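Local coordinates for protein Exo beta-1,2-glucooligosaccharide sophorohydrolase (non-reducing end) (Parabacteroides distasonis ATCC 8503, PDB 5Z06) that hydrolyses linear beta-1,2-glucooligosaccharides of at least four glucose units as an exo-acting enzyme, releasing sophorose from the non-reducing end, at residues I461-M467 with Y486-W490. Sequence-based numbering, arbitrary orientation.
Sequences IGWNETM and YYSGW
The indole of Trp-490, at the C-terminal end of a short helix whose last turn widens to a pi-type turn over 486-490, slots into the bend of the 461-467 loop, with Gly-462 on one face and Met-467 on the other. Chi1 of 162° (t) and chi2 of -103° carry the ring to the loop although the CA-to-CB bond points away. Gly-462 CA lies 3.4 Å from the centroid of the Trp-490 six-membered ring, a CH-pi contact; a CB here would point at the ring and collide with Trp-490 CZ3. Beside it Gly-462 N donates to Trp-490 O (2.8 Å), and the CA atoms of Ile-461 and Trp-490 are 4.5 Å apart. The opposite face carries Met-467 CB, 3.8 Å from the same centroid; with chi1 and chi2 both t and chi3 m, Met-467 CE reaches 3.4 Å from Trp-490 CZ2 and 3.5 Å from Tyr-486 OH, and Met-467 SD makes an oblique Met-aromatic contact with the Trp-490 ring. From Gly-462 to Met-467 the chain passes round the indole edge, through a cis peptide before Trp-463, then an Asx turn, Asn-464 OD1 accepting from Thr-466 N (3.2 Å); the same oxygen also accepts from Thr-466 OG1 (2.9 Å). Thr-466 occupies the N-cap position of helix 467-475, without a side-chain capping bond; within the glycoamylase-like region of this GH144 enzyme the contact packs helix 485-490 against the loop leading into that helix. Thr-466 OG1 and Trp-463 CE3 border the indole edge, 3.5 Å from Trp-490 CZ3 and 3.6 Å from Trp-490 CZ2 respectively. Trp-463 NE1 hydrogen-bonds to Gly-531 O, and Tyr-486 OH with Asp-551 OD2.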
loop_
_atom_site.group_PDB
_atom_site.type_symbol
_atom_site.label_atom_id
_atom_site.label_comp_id
_atom_site.label_asym_id
_atom_site.label_seq_id
_atom_site.Cartn_x
_atom_site.Cartn_y
_atom_site.Cartn_z
ATOM N N ILE A 461 -8.597 21.532 -10.113
ATOM C CA ILE A 461 -7.837 22.229 -11.133
ATOM C C ILE A 461 -6.781 21.306 -11.671
ATOM O O ILE A 461 -5.911 20.851 -10.913
ATOM C CB ILE A 461 -7.169 23.488 -10.538
ATOM C CG1 ILE A 461 -8.248 24.418 -9.941
ATOM C CG2 ILE A 461 -6.319 24.206 -11.595
ATOM C CD1 ILE A 461 -7.686 25.566 -9.136
ATOM N N GLY A 462 -6.868 21.023 -12.968
ATOM C CA GLY A 462 -5.866 20.231 -13.690
ATOM C C GLY A 462 -4.714 21.117 -14.146
ATOM O O GLY A 462 -4.820 22.326 -14.056
ATOM N N TRP A 463 -3.609 20.567 -14.632
ATOM C CA TRP A 463 -3.347 19.134 -14.704
ATOM C C TRP A 463 -3.115 18.537 -13.328
ATOM O O TRP A 463 -2.234 18.966 -12.577
ATOM C CB TRP A 463 -2.120 18.864 -15.536
ATOM C CG TRP A 463 -1.692 17.429 -15.534
ATOM C CD1 TRP A 463 -0.585 16.884 -14.918
ATOM C CD2 TRP A 463 -2.377 16.345 -16.146
ATOM N NE1 TRP A 463 -0.531 15.536 -15.144
ATOM C CE2 TRP A 463 -1.618 15.169 -15.891
ATOM C CE3 TRP A 463 -3.541 16.248 -16.903
ATOM C CZ2 TRP A 463 -1.992 13.924 -16.379
ATOM C CZ3 TRP A 463 -3.914 14.994 -17.393
ATOM C CH2 TRP A 463 -3.143 13.859 -17.132
ATOM N N ASN A 464 -3.962 17.576 -13.001
ATOM C CA ASN A 464 -3.736 16.667 -11.911
ATOM C C ASN A 464 -4.552 15.394 -12.189
ATOM O O ASN A 464 -4.855 15.095 -13.347
ATOM C CB ASN A 464 -4.006 17.340 -10.541
ATOM C CG ASN A 464 -5.460 17.685 -10.296
ATOM O OD1 ASN A 464 -6.331 17.520 -11.151
ATOM N ND2 ASN A 464 -5.726 18.165 -9.104
ATOM N N GLU A 465 -4.930 14.669 -11.151
ATOM C CA GLU A 465 -5.589 13.361 -11.321
ATOM C C GLU A 465 -7.074 13.428 -11.578
ATOM O O GLU A 465 -7.699 12.374 -11.786
ATOM C CB GLU A 465 -5.387 12.499 -10.066
ATOM C CG GLU A 465 -6.099 12.962 -8.795
ATOM C CD GLU A 465 -5.203 13.739 -7.858
ATOM O OE1 GLU A 465 -4.529 14.607 -8.359
ATOM O OE2 GLU A 465 -5.183 13.526 -6.641
ATOM N N THR A 466 -7.643 14.639 -11.545
ATOM C CA THR A 466 -9.065 14.822 -11.417
ATOM C C THR A 466 -9.791 15.051 -12.732
ATOM O O THR A 466 -10.936 15.494 -12.704
ATOM C CB THR A 466 -9.390 15.986 -10.454
ATOM O OG1 THR A 466 -9.187 17.243 -11.100
ATOM C CG2 THR A 466 -8.534 15.897 -9.187
ATOM N N MET A 467 -9.184 14.738 -13.884
ATOM C CA MET A 467 -9.902 14.953 -15.160
ATOM C C MET A 467 -11.254 14.217 -15.207
ATOM O O MET A 467 -12.242 14.763 -15.717
ATOM C CB MET A 467 -9.082 14.527 -16.370
ATOM C CG MET A 467 -9.861 14.637 -17.683
ATOM S SD MET A 467 -8.918 14.257 -19.161
ATOM C CE MET A 467 -7.742 15.593 -19.213
ATOM N N TYR A 486 -15.103 22.041 -18.060
ATOM C CA TYR A 486 -13.832 21.467 -18.436
ATOM C C TYR A 486 -12.758 22.527 -18.696
ATOM O O TYR A 486 -11.612 22.335 -18.306
ATOM C CB TYR A 486 -13.969 20.599 -19.679
ATOM C CG TYR A 486 -12.668 19.943 -20.052
ATOM C CD1 TYR A 486 -12.303 18.709 -19.510
ATOM C CD2 TYR A 486 -11.783 20.566 -20.940
ATOM C CE1 TYR A 486 -11.107 18.103 -19.867
ATOM C CE2 TYR A 486 -10.580 19.980 -21.281
ATOM C CZ TYR A 486 -10.248 18.749 -20.742
ATOM O OH TYR A 486 -9.057 18.193 -21.071
ATOM N N TYR A 487 -13.112 23.632 -19.347
ATOM C CA TYR A 487 -12.122 24.709 -19.612
ATOM C C TYR A 487 -12.047 25.750 -18.527
ATOM O O TYR A 487 -10.977 26.271 -18.249
ATOM C CB TYR A 487 -12.365 25.373 -20.979
ATOM C CG TYR A 487 -12.071 24.410 -22.090
ATOM C CD1 TYR A 487 -10.760 24.062 -22.394
ATOM C CD2 TYR A 487 -13.097 23.773 -22.777
ATOM C CE1 TYR A 487 -10.475 23.147 -23.392
ATOM C CE2 TYR A 487 -12.820 22.872 -23.776
ATOM C CZ TYR A 487 -11.504 22.569 -24.074
ATOM O OH TYR A 487 -11.217 21.671 -25.050
ATOM N N SER A 488 -13.180 26.053 -17.917
ATOM C CA SER A 488 -13.259 27.115 -16.921
ATOM C C SER A 488 -12.715 26.624 -15.578
ATOM O O SER A 488 -12.202 27.415 -14.789
ATOM C CB SER A 488 -14.704 27.583 -16.788
ATOM O OG SER A 488 -15.481 26.663 -16.022
ATOM N N GLY A 489 -12.817 25.312 -15.339
ATOM C CA GLY A 489 -12.407 24.698 -14.081
ATOM C C GLY A 489 -11.156 23.873 -14.210
ATOM O O GLY A 489 -10.060 24.339 -13.895
ATOM N N TRP A 490 -11.332 22.639 -14.680
ATOM C CA TRP A 490 -10.217 21.738 -14.937
ATOM C C TRP A 490 -9.037 22.459 -15.625
ATOM O O TRP A 490 -7.934 22.485 -15.082
ATOM C CB TRP A 490 -10.704 20.560 -15.765
ATOM C CG TRP A 490 -9.659 19.839 -16.408
ATOM C CD1 TRP A 490 -9.317 19.907 -17.701
ATOM C CD2 TRP A 490 -8.745 18.940 -15.782
ATOM N NE1 TRP A 490 -8.263 19.065 -17.954
ATOM C CE2 TRP A 490 -7.885 18.462 -16.787
ATOM C CE3 TRP A 490 -8.612 18.442 -14.476
ATOM C CZ2 TRP A 490 -6.862 17.539 -16.537
ATOM C CZ3 TRP A 490 -7.597 17.503 -14.226
ATOM C CH2 TRP A 490 -6.733 17.075 -15.256
#